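Long-range contacts in CD180 antigen (PDB 3T6Q), which may cooperate with MD-1 and TLR4 in the innate immune response of B cells to bacterial lipopolysaccharide, leading to NF-kappa-B activation: residues L454-N459 / L481-C486; V505-N510 / I526-A531; S515-L520 / P544-Q549; L530-I535 / L554-L559. All coordinates share one frame; numbering follows the deposited sequence. Where two conformers were deposited one is given.

Contact 1 (L454-N459 / L481-C486); sequences LNLQGN and LVLSFC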
loop_
_atom_site.group_PDB
_atom_site.type_symbol
_atom_site.label_atom_id
_atom_site.label_comp_id
_atom_site.label_asym_id
_atom_site.label_seq_id
_atom_site.Cartn_x
_atom_site.Cartn_y
_atom_site.Cartn_z
ATOM N N LEU A 454 23.899 -31.162 34.027
ATOM C CA LEU A 454 24.946 -31.675 33.129
ATOM C C LEU A 454 24.299 -32.215 31.882
ATOM O O LEU A 454 23.447 -33.136 31.969
ATOM C CB LEU A 454 25.750 -32.786 33.797
ATOM C CG LEU A 454 26.842 -33.510 33.007
ATOM C CD1 LEU A 454 27.933 -32.504 32.620
ATOM C CD2 LEU A 454 27.401 -34.662 33.831
ATOM N N ASN A 455 24.653 -31.643 30.721
ATOM C CA ASN A 455 24.046 -32.136 29.493
ATOM C C ASN A 455 25.114 -32.937 28.785
ATOM O O ASN A 455 26.158 -32.389 28.388
ATOM C CB ASN A 455 23.524 -30.969 28.610
ATOM C CG ASN A 455 22.798 -31.428 27.341
ATOM O OD1 ASN A 455 21.840 -30.791 26.936
ATOM N ND2 ASN A 455 23.271 -32.469 26.687
ATOM N N LEU A 456 24.851 -34.237 28.614
ATOM C CA LEU A 456 25.761 -35.103 27.875
ATOM C C LEU A 456 25.108 -35.782 26.700
ATOM O O LEU A 456 25.492 -36.913 26.327
ATOM C CB LEU A 456 26.304 -36.178 28.803
ATOM C CG LEU A 456 27.180 -35.748 29.970
ATOM C CD1 LEU A 456 27.510 -36.955 30.798
ATOM C CD2 LEU A 456 28.458 -35.079 29.469
ATOM N N GLN A 457 24.137 -35.122 26.076
ATOM C CA GLN A 457 23.532 -35.678 24.897
ATOM C C GLN A 457 24.610 -35.974 23.854
ATOM O O GLN A 457 25.524 -35.161 23.647
ATOM C CB GLN A 457 22.520 -34.680 24.339
ATOM C CG GLN A 457 21.731 -35.215 23.178
ATOM C CD GLN A 457 20.779 -34.203 22.576
ATOM O OE1 GLN A 457 20.889 -33.863 21.402
ATOM N NE2 GLN A 457 19.830 -33.747 23.361
ATOM N N GLY A 458 24.507 -37.122 23.165
ATOM C CA GLY A 458 25.489 -37.447 22.109
ATOM C C GLY A 458 26.929 -37.786 22.519
ATOM O O GLY A 458 27.850 -37.699 21.695
ATOM N N ASN A 459 27.161 -38.170 23.771
ATOM C CA ASN A 459 28.471 -38.684 24.156
ATOM C C ASN A 459 28.387 -40.225 24.188
ATOM O O ASN A 459 27.392 -40.777 23.700
ATOM C CB ASN A 459 28.926 -38.121 25.494
ATOM C CG ASN A 459 29.260 -36.641 25.398
ATOM O OD1 ASN A 459 30.405 -36.280 25.192
ATOM N ND2 ASN A 459 28.241 -35.794 25.483
ATOM N N LEU A 481 20.277 -34.379 34.518
ATOM C CA LEU A 481 21.199 -35.213 33.770
ATOM C C LEU A 481 20.538 -35.560 32.441
ATOM O O LEU A 481 19.422 -36.139 32.406
ATOM C CB LEU A 481 21.554 -36.486 34.558
ATOM C CG LEU A 481 22.455 -37.556 33.913
ATOM C CD1 LEU A 481 23.809 -36.922 33.502
ATOM C CD2 LEU A 481 22.648 -38.715 34.915
ATOM N N VAL A 482 21.208 -35.189 31.347
ATOM C CA VAL A 482 20.672 -35.448 29.981
ATOM C C VAL A 482 21.653 -36.439 29.352
ATOM O O VAL A 482 22.843 -36.132 29.155
ATOM C CB VAL A 482 20.609 -34.168 29.102
ATOM C CG1 VAL A 482 20.059 -34.486 27.700
ATOM C CG2 VAL A 482 19.773 -33.107 29.781
ATOM N N LEU A 483 21.144 -37.643 29.080
ATOM C CA LEU A 483 21.910 -38.706 28.466
ATOM C C LEU A 483 21.213 -39.231 27.241
ATOM O O LEU A 483 21.340 -40.410 26.904
ATOM C CB LEU A 483 22.126 -39.856 29.473
ATOM C CG LEU A 483 23.133 -39.602 30.605
ATOM C CD1 LEU A 483 23.080 -40.753 31.606
ATOM C CD2 LEU A 483 24.557 -39.480 30.078
ATOM N N SER A 484 20.497 -38.357 26.555
ATOM C CA SER A 484 19.755 -38.785 25.388
ATOM C C SER A 484 20.711 -38.951 24.183
ATOM O O SER A 484 21.784 -38.361 24.194
ATOM C CB SER A 484 18.627 -37.802 25.104
ATOM O OG SER A 484 19.155 -36.476 25.019
ATOM N N PHE A 485 20.349 -39.766 23.175
ATOM C CA PHE A 485 21.274 -39.999 22.020
ATOM C C PHE A 485 22.686 -40.393 22.372
ATOM O O PHE A 485 23.670 -39.906 21.761
ATOM C CB PHE A 485 21.341 -38.713 21.161
ATOM C CG PHE A 485 20.013 -38.317 20.592
ATOM C CD1 PHE A 485 19.544 -38.893 19.395
ATOM C CD2 PHE A 485 19.197 -37.416 21.260
ATOM C CE1 PHE A 485 18.293 -38.549 18.894
ATOM C CE2 PHE A 485 17.970 -37.062 20.752
ATOM C CZ PHE A 485 17.514 -37.622 19.572
ATOM N N CYS A 486 22.841 -41.227 23.384
ATOM C CA CYS A 486 24.159 -41.659 23.806
ATOM C C CYS A 486 24.485 -43.110 23.356
ATOM O O CYS A 486 25.397 -43.724 23.917
ATOM C CB CYS A 486 24.307 -41.526 25.339
ATOM S SG CYS A 486 24.547 -39.768 25.800
#
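Leu456 and Leu483 lie side by side and point the same way. CD2 of Leu483 comes to 3.9 Å from CB of Leu456. They are equivalent residues of repeats 16 and 17 in a leucine-rich repeat solenoid, and both are buried. On the same side, CD2 of Leu454 meets CD1 of Leu481 more loosely. The other side carries Asn455 and Val482, whose side chains cross obliquely. Strands 453-455 and 480-482 are parallel. Val482 N donates to Leu454 O, and Leu456 N, just past its strand, to Val482 O at 2.8 Å.

Next comes Gln457. Its CG is anti to the backbone N (chi1 -174°), which sets it against Ser484, with CG 3.3 Å from Ser484 O. The chain then runs on extended beside Phe485, pointing the same way. Its amide plane is turned 48° from the phenyl ring, and CD lies 3.8 Å from Phe485 CD2. The Phe485 ring also stacks with that of His509 in the next repeat.

Gly458 N donates to Ser484 O. Asn459 closes a type II turn from Leu456. Its ND2 donates to Leu456 O at 3.1 Å and to Leu432 O in the preceding repeat, while OD1 accepts from Leu437 N. Cys486 SG sits 3.1 Å from Leu456 O.

Contact 2 (V505-N510 / I526-A531); sequences VDLSHN and IYLNLA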
loop_
_atom_site.group_PDB
_atom_site.type_symbol
_atom_site.label_atom_id
_atom_site.label_comp_id
_atom_site.label_asym_id
_atom_site.label_seq_id
_atom_site.Cartn_x
_atom_site.Cartn_y
_atom_site.Cartn_z
ATOM N N VAL A 505 15.832 -36.766 34.741
ATOM C CA VAL A 505 16.749 -37.708 34.089
ATOM C C VAL A 505 16.199 -37.986 32.727
ATOM O O VAL A 505 15.101 -38.547 32.604
ATOM C CB VAL A 505 16.914 -39.003 34.904
ATOM C CG1 VAL A 505 17.954 -39.901 34.226
ATOM C CG2 VAL A 505 17.359 -38.627 36.344
ATOM N N ASP A 506 16.912 -37.502 31.702
ATOM C CA ASP A 506 16.485 -37.726 30.331
ATOM C C ASP A 506 17.363 -38.855 29.733
ATOM O O ASP A 506 18.588 -38.687 29.540
ATOM C CB ASP A 506 16.639 -36.401 29.579
ATOM C CG ASP A 506 16.142 -36.464 28.166
ATOM O OD1 ASP A 506 15.860 -37.550 27.610
ATOM O OD2 ASP A 506 16.022 -35.388 27.599
ATOM N N LEU A 507 16.733 -40.020 29.498
ATOM C CA LEU A 507 17.411 -41.138 28.905
ATOM C C LEU A 507 16.792 -41.447 27.551
ATOM O O LEU A 507 16.910 -42.568 27.096
ATOM C CB LEU A 507 17.307 -42.409 29.788
ATOM C CG LEU A 507 17.847 -42.256 31.220
ATOM C CD1 LEU A 507 17.495 -43.458 32.114
ATOM C CD2 LEU A 507 19.340 -42.061 31.238
ATOM N N SER A 508 16.163 -40.456 26.914
ATOM C CA SER A 508 15.409 -40.727 25.707
ATOM C C SER A 508 16.343 -40.999 24.504
ATOM O O SER A 508 17.527 -40.674 24.557
ATOM C CB SER A 508 14.483 -39.557 25.395
ATOM O OG SER A 508 15.188 -38.331 25.208
ATOM N N HIS A 509 15.803 -41.622 23.446
ATOM C CA HIS A 509 16.575 -41.907 22.219
ATOM C C HIS A 509 17.809 -42.686 22.466
ATOM O O HIS A 509 18.907 -42.273 22.068
ATOM C CB HIS A 509 16.871 -40.629 21.437
ATOM C CG HIS A 509 15.624 -39.868 21.086
ATOM N ND1 HIS A 509 14.935 -40.089 19.929
ATOM C CD2 HIS A 509 14.905 -38.905 21.798
ATOM C CE1 HIS A 509 13.847 -39.295 19.904
ATOM N NE2 HIS A 509 13.820 -38.582 21.059
ATOM N N ASN A 510 17.636 -43.814 23.162
ATOM C CA ASN A 510 18.659 -44.817 23.307
ATOM C C ASN A 510 18.104 -46.209 22.891
ATOM O O ASN A 510 17.104 -46.285 22.165
ATOM C CB ASN A 510 19.259 -44.822 24.721
ATOM C CG ASN A 510 20.148 -43.601 24.973
ATOM O OD1 ASN A 510 21.185 -43.411 24.323
ATOM N ND2 ASN A 510 19.736 -42.760 25.909
ATOM N N ILE A 526 11.038 -37.860 40.701
ATOM C CA ILE A 526 11.793 -37.353 39.536
ATOM C C ILE A 526 10.939 -37.197 38.263
ATOM O O ILE A 526 9.820 -37.724 38.141
ATOM C CB ILE A 526 13.078 -38.176 39.248
ATOM C CG1 ILE A 526 12.790 -39.458 38.415
ATOM C CG2 ILE A 526 13.815 -38.492 40.552
ATOM C CD1 ILE A 526 14.042 -40.209 37.961
ATOM N N TYR A 527 11.486 -36.450 37.308
ATOM C CA TYR A 527 11.001 -36.515 35.927
ATOM C C TYR A 527 11.937 -37.483 35.185
ATOM O O TYR A 527 13.164 -37.338 35.249
ATOM C CB TYR A 527 11.019 -35.141 35.276
ATOM C CG TYR A 527 10.747 -35.198 33.779
ATOM C CD1 TYR A 527 9.449 -35.228 33.293
ATOM C CD2 TYR A 527 11.813 -35.220 32.858
ATOM C CE1 TYR A 527 9.198 -35.254 31.920
ATOM C CE2 TYR A 527 11.579 -35.271 31.494
ATOM C CZ TYR A 527 10.279 -35.277 31.033
ATOM O OH TYR A 527 10.059 -35.345 29.687
ATOM N N LEU A 528 11.350 -38.484 34.524
ATOM C CA LEU A 528 12.124 -39.583 33.925
ATOM C C LEU A 528 11.658 -39.727 32.489
ATOM O O LEU A 528 10.534 -40.154 32.245
ATOM C CB LEU A 528 11.896 -40.883 34.648
ATOM C CG LEU A 528 12.522 -42.138 33.984
ATOM C CD1 LEU A 528 14.029 -42.018 33.823
ATOM C CD2 LEU A 528 12.189 -43.374 34.815
ATOM N N ASN A 529 12.500 -39.321 31.550
ATOM C CA ASN A 529 12.138 -39.434 30.141
ATOM C C ASN A 529 12.769 -40.686 29.560
ATOM O O ASN A 529 13.988 -40.760 29.439
ATOM C CB ASN A 529 12.621 -38.184 29.367
ATOM C CG ASN A 529 12.067 -38.121 27.960
ATOM O OD1 ASN A 529 11.389 -39.031 27.506
ATOM N ND2 ASN A 529 12.375 -37.031 27.252
ATOM N N LEU A 530 11.927 -41.682 29.247
ATOM C CA LEU A 530 12.364 -42.915 28.600
ATOM C C LEU A 530 11.875 -42.991 27.140
ATOM O O LEU A 530 11.808 -44.085 26.576
ATOM C CB LEU A 530 11.899 -44.159 29.390
ATOM C CG LEU A 530 12.748 -44.332 30.677
ATOM C CD1 LEU A 530 12.141 -45.315 31.669
ATOM C CD2 LEU A 530 14.156 -44.755 30.333
ATOM N N ALA A 531 11.519 -41.857 26.527
ATOM C CA ALA A 531 10.947 -41.885 25.181
ATOM C C ALA A 531 11.931 -42.508 24.207
ATOM O O ALA A 531 13.156 -42.356 24.377
ATOM C CB ALA A 531 10.576 -40.463 24.699
#
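Asn529 lies alongside Asp506, both side chains pointing the same way. The amide and carboxylate planes are only 23° apart, and Asn529 ND2 is 3.5 Å from Asp506 OD1. In both residues CG is anti to the backbone N (chi1 -170° in Asn529, -176° in Asp506). The two groups are therefore carried in the same direction from adjacent strands.

Each is held by its own chain. Asp506 OD1 takes two bonds, from Ser508 N and, on its syn lone pair, from Ser508 OG at 2.6 Å. Asn529 OD1 accepts from Ala531 N, which approaches tilted from the carbonyl plane. Both are Asx turns, placed where the chain leaves each strand. The strands belong to a leucine-rich repeat solenoid, in which repeats 18 and 19 add one parallel strand each.

The backbones pair through Val505 N to Tyr527 O, Asn529 N to Val505 O and Leu507 N to Asn529 O. His509 N to Ala531 O carries the pairing past the strand ends. Ser508 CB also packs against Ala531 CB.

Buried aliphatic groups line the other side. Leu507 and Leu530 lie side by side, CB of Leu507 being 4.0 Å from CD2 of Leu530. Leu528 meets Leu507 through their CD1 atoms, 4.1 Å apart. Nearer the N-terminal end of the segments, Val505 CG2 meets Ile526 CD1 at 4.0 Å. The Tyr527 hydroxyl is hydrogen-bonded to Glu580, while its ring meets that of His504.

Contact 3 (S515-L520 / P544-Q549); sequences SSIEAL and PILSQQ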
loop_
_atom_site.group_PDB
_atom_site.type_symbol
_atom_site.label_atom_id
_atom_site.label_comp_id
_atom_site.label_asym_id
_atom_site.label_seq_id
_atom_site.Cartn_x
_atom_site.Cartn_y
_atom_site.Cartn_z
ATOM N N SER A 515 15.079 -53.110 32.361
ATOM C CA SER A 515 15.936 -53.205 33.571
ATOM C C SER A 515 16.765 -51.916 33.850
ATOM O O SER A 515 17.206 -51.713 34.974
ATOM C CB SER A 515 16.816 -54.457 33.566
ATOM O OG SER A 515 17.821 -54.379 32.562
ATOM N N SER A 516 16.938 -51.047 32.846
ATOM C CA SER A 516 17.501 -49.702 33.072
ATOM C C SER A 516 16.810 -48.911 34.202
ATOM O O SER A 516 17.449 -48.098 34.870
ATOM C CB SER A 516 17.441 -48.883 31.771
ATOM O OG SER A 516 16.086 -48.567 31.396
ATOM N N ILE A 517 15.515 -49.161 34.415
ATOM C CA ILE A 517 14.710 -48.516 35.465
ATOM C C ILE A 517 15.311 -48.763 36.873
ATOM O O ILE A 517 15.213 -47.894 37.757
ATOM C CB ILE A 517 13.216 -48.950 35.342
ATOM C CG1 ILE A 517 12.631 -48.381 34.033
ATOM C CG2 ILE A 517 12.412 -48.564 36.609
ATOM C CD1 ILE A 517 11.316 -48.982 33.555
ATOM N N GLU A 518 15.974 -49.902 37.051
ATOM C CA GLU A 518 16.666 -50.242 38.325
ATOM C C GLU A 518 17.769 -49.262 38.765
ATOM O O GLU A 518 18.138 -49.217 39.940
ATOM C CB GLU A 518 17.238 -51.669 38.274
ATOM C CG GLU A 518 17.595 -52.254 39.636
ATOM C CD GLU A 518 16.403 -52.473 40.562
ATOM O OE1 GLU A 518 16.604 -52.412 41.791
ATOM O OE2 GLU A 518 15.275 -52.736 40.084
ATOM N N ALA A 519 18.301 -48.499 37.817
ATOM C CA ALA A 519 19.309 -47.478 38.094
ATOM C C ALA A 519 18.720 -46.240 38.801
ATOM O O ALA A 519 19.480 -45.445 39.349
ATOM C CB ALA A 519 19.970 -47.056 36.778
ATOM N N LEU A 520 17.387 -46.088 38.772
ATOM C CA LEU A 520 16.668 -44.985 39.426
ATOM C C LEU A 520 16.010 -45.418 40.737
ATOM O O LEU A 520 15.187 -44.681 41.272
ATOM C CB LEU A 520 15.608 -44.400 38.477
ATOM C CG LEU A 520 16.355 -44.131 37.158
ATOM C CD1 LEU A 520 15.640 -44.474 35.875
ATOM C CD2 LEU A 520 17.037 -42.771 37.200
ATOM N N PRO A 544 7.291 -50.574 41.570
ATOM C CA PRO A 544 7.407 -49.641 42.694
ATOM C C PRO A 544 8.366 -48.490 42.381
ATOM O O PRO A 544 8.197 -47.379 42.918
ATOM C CB PRO A 544 7.930 -50.515 43.836
ATOM C CG PRO A 544 7.541 -51.910 43.468
ATOM C CD PRO A 544 7.629 -51.955 41.964
ATOM N N ILE A 545 9.356 -48.743 41.525
ATOM C CA ILE A 545 10.315 -47.691 41.175
ATOM C C ILE A 545 9.590 -46.599 40.390
ATOM O O ILE A 545 9.753 -45.419 40.687
ATOM C CB ILE A 545 11.548 -48.221 40.415
ATOM C CG1 ILE A 545 12.318 -49.189 41.332
ATOM C CG2 ILE A 545 12.434 -47.044 39.934
ATOM C CD1 ILE A 545 13.316 -50.075 40.622
ATOM N N LEU A 546 8.812 -46.998 39.382
ATOM C CA LEU A 546 7.928 -46.083 38.650
ATOM C C LEU A 546 6.942 -45.294 39.540
ATOM O O LEU A 546 6.757 -44.092 39.329
ATOM C CB LEU A 546 7.165 -46.865 37.584
ATOM C CG LEU A 546 8.089 -47.426 36.487
ATOM C CD1 LEU A 546 7.245 -48.015 35.372
ATOM C CD2 LEU A 546 8.979 -46.313 35.927
ATOM N N SER A 547 6.329 -45.976 40.520
ATOM C CA SER A 547 5.369 -45.341 41.437
ATOM C C SER A 547 5.971 -44.201 42.249
ATOM O O SER A 547 5.279 -43.232 42.534
ATOM C CB SER A 547 4.792 -46.389 42.403
ATOM O OG SER A 547 3.849 -47.175 41.706
ATOM N N GLN A 548 7.239 -44.350 42.629
ATOM C CA GLN A 548 8.007 -43.335 43.371
ATOM C C GLN A 548 8.192 -42.010 42.635
ATOM O O GLN A 548 8.450 -40.997 43.281
ATOM C CB GLN A 548 9.411 -43.842 43.664
ATOM C CG GLN A 548 9.493 -44.920 44.713
ATOM C CD GLN A 548 10.829 -45.623 44.725
ATOM O OE1 GLN A 548 11.854 -45.101 44.257
ATOM N NE2 GLN A 548 10.833 -46.822 45.274
ATOM N N GLN A 549 8.109 -42.016 41.301
ATOM C CA GLN A 549 8.431 -40.822 40.503
ATOM C C GLN A 549 7.242 -39.918 40.246
ATOM O O GLN A 549 6.086 -40.336 40.412
ATOM C CB GLN A 549 9.101 -41.223 39.142
ATOM C CG GLN A 549 10.174 -42.305 39.260
ATOM C CD GLN A 549 11.154 -42.111 40.421
ATOM O OE1 GLN A 549 11.801 -43.064 40.862
ATOM N NE2 GLN A 549 11.298 -40.883 40.887
#
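Ile545 is the bump of this contact, and Ile517 and Leu520 form the main hollow that takes it. Its two branches go to different residues. CG2 is anti to the backbone N and turns to Ile517, where it lies 3.7 Å from Ile517 CG2. It also comes to 3.6 Å from Ile517 O and rests more loosely on Leu520 CB at 4.4 Å. The other branch ends in CD1, which is directed to Glu518.

The Glu518 side chain crosses Ile545 at about a right angle. Its chain bends at chi2 (65°), which turns CD back from the extended course and brings the carboxylate near Ile545 CD1. This holds for one of two conformers of Glu518, so that wall of the hollow is uncertain.

Leu546 adds a second, smaller bump. Its CD2 is 4.2 Å from Ile517 CG2, so this one methyl of Ile517 meets both helix residues. Leu520 has its CB directed to the helix. Its far end goes inward instead, to Leu528 in the strand region of repeat 19.

The contact joins the outer, convex parts of two neighbouring turns of the leucine-rich repeat solenoid. Repeat 18 supplies the 3-10 segment 515-519, and repeat 19 supplies most of the short helix 543-547. The strands of the same repeats pair on the inner side. Ile517 also touches Leu530, which links this outer packing to the leucine interior.

No hydrogen bond passes between 515-520 and 544-549. The two segments are held mainly by aliphatic packing, so their fit depends on the shapes of the branched side chains.

Contact 4 (L530-I535 / L554-L559); sequences LASNHI and LRQNPL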
loop_
_atom_site.group_PDB
_atom_site.type_symbol
_atom_site.label_atom_id
_atom_site.label_comp_id
_atom_site.label_asym_id
_atom_site.label_seq_id
_atom_site.Cartn_x
_atom_site.Cartn_y
_atom_site.Cartn_z
ATOM N N LEU A 530 11.927 -41.682 29.247
ATOM C CA LEU A 530 12.364 -42.915 28.600
ATOM C C LEU A 530 11.875 -42.991 27.140
ATOM O O LEU A 530 11.808 -44.085 26.576
ATOM C CB LEU A 530 11.899 -44.159 29.390
ATOM C CG LEU A 530 12.748 -44.332 30.677
ATOM C CD1 LEU A 530 12.141 -45.315 31.669
ATOM C CD2 LEU A 530 14.156 -44.755 30.333
ATOM N N ALA A 531 11.519 -41.857 26.527
ATOM C CA ALA A 531 10.947 -41.885 25.181
ATOM C C ALA A 531 11.931 -42.508 24.207
ATOM O O ALA A 531 13.156 -42.356 24.377
ATOM C CB ALA A 531 10.576 -40.463 24.699
ATOM N N SER A 532 11.411 -43.206 23.180
ATOM C CA SER A 532 12.245 -43.764 22.110
ATOM C C SER A 532 13.365 -44.639 22.631
ATOM O O SER A 532 14.535 -44.357 22.420
ATOM C CB SER A 532 12.837 -42.691 21.188
ATOM O OG SER A 532 11.782 -41.969 20.581
ATOM N N ASN A 533 12.995 -45.682 23.343
ATOM C CA ASN A 533 13.946 -46.702 23.738
ATOM C C ASN A 533 13.415 -48.050 23.258
ATOM O O ASN A 533 12.599 -48.072 22.352
ATOM C CB ASN A 533 14.108 -46.645 25.252
ATOM C CG ASN A 533 15.208 -45.678 25.623
ATOM O OD1 ASN A 533 16.356 -45.931 25.296
ATOM N ND2 ASN A 533 14.846 -44.515 26.198
ATOM N N HIS A 534 13.828 -49.138 23.897
ATOM C CA HIS A 534 13.379 -50.485 23.489
ATOM C C HIS A 534 12.636 -51.125 24.624
ATOM O O HIS A 534 12.712 -52.359 24.814
ATOM C CB HIS A 534 14.580 -51.385 23.188
ATOM C CG HIS A 534 15.256 -51.142 21.843
ATOM N ND1 HIS A 534 15.085 -50.022 21.111
ATOM C CD2 HIS A 534 16.172 -51.923 21.147
ATOM C CE1 HIS A 534 15.838 -50.086 19.991
ATOM N NE2 HIS A 534 16.510 -51.248 20.017
ATOM N N ILE A 535 11.908 -50.337 25.401
ATOM C CA ILE A 535 11.161 -50.918 26.513
ATOM C C ILE A 535 9.905 -51.659 26.004
ATOM O O ILE A 535 9.094 -51.081 25.288
ATOM C CB ILE A 535 10.833 -49.847 27.562
ATOM C CG1 ILE A 535 12.155 -49.372 28.224
ATOM C CG2 ILE A 535 9.878 -50.401 28.601
ATOM C CD1 ILE A 535 12.027 -48.075 29.003
ATOM N N LEU A 554 7.090 -42.661 28.399
ATOM C CA LEU A 554 7.364 -43.926 27.732
ATOM C C LEU A 554 6.881 -43.934 26.286
ATOM O O LEU A 554 6.746 -45.001 25.674
ATOM C CB LEU A 554 6.675 -45.051 28.523
ATOM C CG LEU A 554 7.384 -45.458 29.801
ATOM C CD1 LEU A 554 6.386 -46.170 30.734
ATOM C CD2 LEU A 554 8.602 -46.328 29.439
ATOM N N ARG A 555 6.613 -42.755 25.718
ATOM C CA ARG A 555 6.197 -42.702 24.315
ATOM C C ARG A 555 7.250 -43.356 23.370
ATOM O O ARG A 555 8.457 -43.420 23.693
ATOM C CB ARG A 555 5.922 -41.233 23.921
ATOM C CG ARG A 555 7.177 -40.452 23.595
ATOM C CD ARG A 555 6.802 -39.011 23.277
ATOM N NE ARG A 555 6.254 -38.932 21.941
ATOM C CZ ARG A 555 5.584 -37.885 21.463
ATOM N NH1 ARG A 555 5.401 -36.814 22.211
ATOM N NH2 ARG A 555 5.119 -37.907 20.226
ATOM N N GLN A 556 6.767 -43.884 22.231
ATOM C CA GLN A 556 7.624 -44.430 21.187
ATOM C C GLN A 556 8.529 -45.553 21.718
ATOM O O GLN A 556 9.708 -45.638 21.377
ATOM C CB GLN A 556 8.406 -43.300 20.502
ATOM C CG GLN A 556 7.503 -42.457 19.590
ATOM C CD GLN A 556 8.201 -41.254 18.977
ATOM O OE1 GLN A 556 8.137 -40.148 19.513
ATOM N NE2 GLN A 556 8.861 -41.462 17.850
ATOM N N ASN A 557 7.965 -46.370 22.607
ATOM C CA ASN A 557 8.596 -47.661 22.939
ATOM C C ASN A 557 7.814 -48.849 22.367
ATOM O O ASN A 557 6.591 -48.755 22.209
ATOM C CB ASN A 557 8.759 -47.790 24.449
ATOM C CG ASN A 557 9.961 -47.031 24.941
ATOM O OD1 ASN A 557 11.072 -47.543 24.908
ATOM N ND2 ASN A 557 9.753 -45.774 25.355
ATOM N N PRO A 558 8.499 -49.972 22.071
ATOM C CA PRO A 558 7.813 -51.181 21.513
ATOM C C PRO A 558 7.032 -51.941 22.592
ATOM O O PRO A 558 7.311 -53.106 22.903
ATOM C CB PRO A 558 8.969 -52.002 20.981
ATOM C CG PRO A 558 10.099 -51.678 21.941
ATOM C CD PRO A 558 9.951 -50.194 22.216
ATOM N N LEU A 559 6.055 -51.278 23.168
ATOM C CA LEU A 559 5.422 -51.759 24.380
ATOM C C LEU A 559 4.592 -53.009 24.150
ATOM O O LEU A 559 3.891 -53.134 23.140
ATOM C CB LEU A 559 4.583 -50.658 25.026
ATOM C CG LEU A 559 5.449 -49.598 25.736
ATOM C CD1 LEU A 559 4.668 -48.303 25.970
ATOM C CD2 LEU A 559 6.030 -50.127 27.058
HETATM O O HOH W 1 11.999 -46.916 20.080
#
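Asn557 reaches across to 530-535 with both ends of its amide. ND2 donates to Leu530 O at 2.9 Å and to Leu554 O at 3.1 Å in its own segment. Both acceptors lie close to the amide plane. OD1 accepts from Ile535 N at 3.0 Å and, weakly, from Asn533 N.

Leu530 O takes a second bond, from Asn533 ND2. The two donors come from opposite faces of its carbonyl plane. Asn533 ND2 also bonds Leu507 O, and its OD1 accepts from Leu512 N. Asn533 thus ties repeat 19 to repeat 18, and Asn557 ties the segment after it to repeat 19. This is the asparagine arrangement of leucine-rich repeats, here carried towards the C-terminal cap.

Ser532 N donates to Arg555 O at 3.0 Å. One water donates to both Asn533 O and Gln556 O, bridging the two segments. The Arg555 guanidinium forms salt bridges to Asp581 and Asp584, while its CG packs 3.6 Å from Ala531 CB.

Among the apolar groups, Leu554 CD2 touches Leu530 CB and Ile535 CD1, each at 3.9 Å. The buried Asn557 amide thus has partners for both its oxygen and its nitrogen, and it serves backbone groups that side-chain packing alone could not satisfy.

Contacts 1 and 2 lie on the inner, strand side of the horseshoe, and contact 4 on the loops that follow strands 527-529 and 551-553. Centres of 1 and 2, and of 2 and 4, are about 10 Å apart. Contact 1 closes before contact 2 opens, and the two meet because strands 480-482 and 504-506 are neighbours. Contacts 2 and 4 share Leu530 and Ala531, which face repeat 18 on one side and segment 554-559 on the other. Contact 3 lies on the outer side, its centre about 12 Å from that of contact 2. Its segments alternate in the chain with those of contacts 2 and 4. Repeats 18 and 19 are thus joined at the strands and the outer arc.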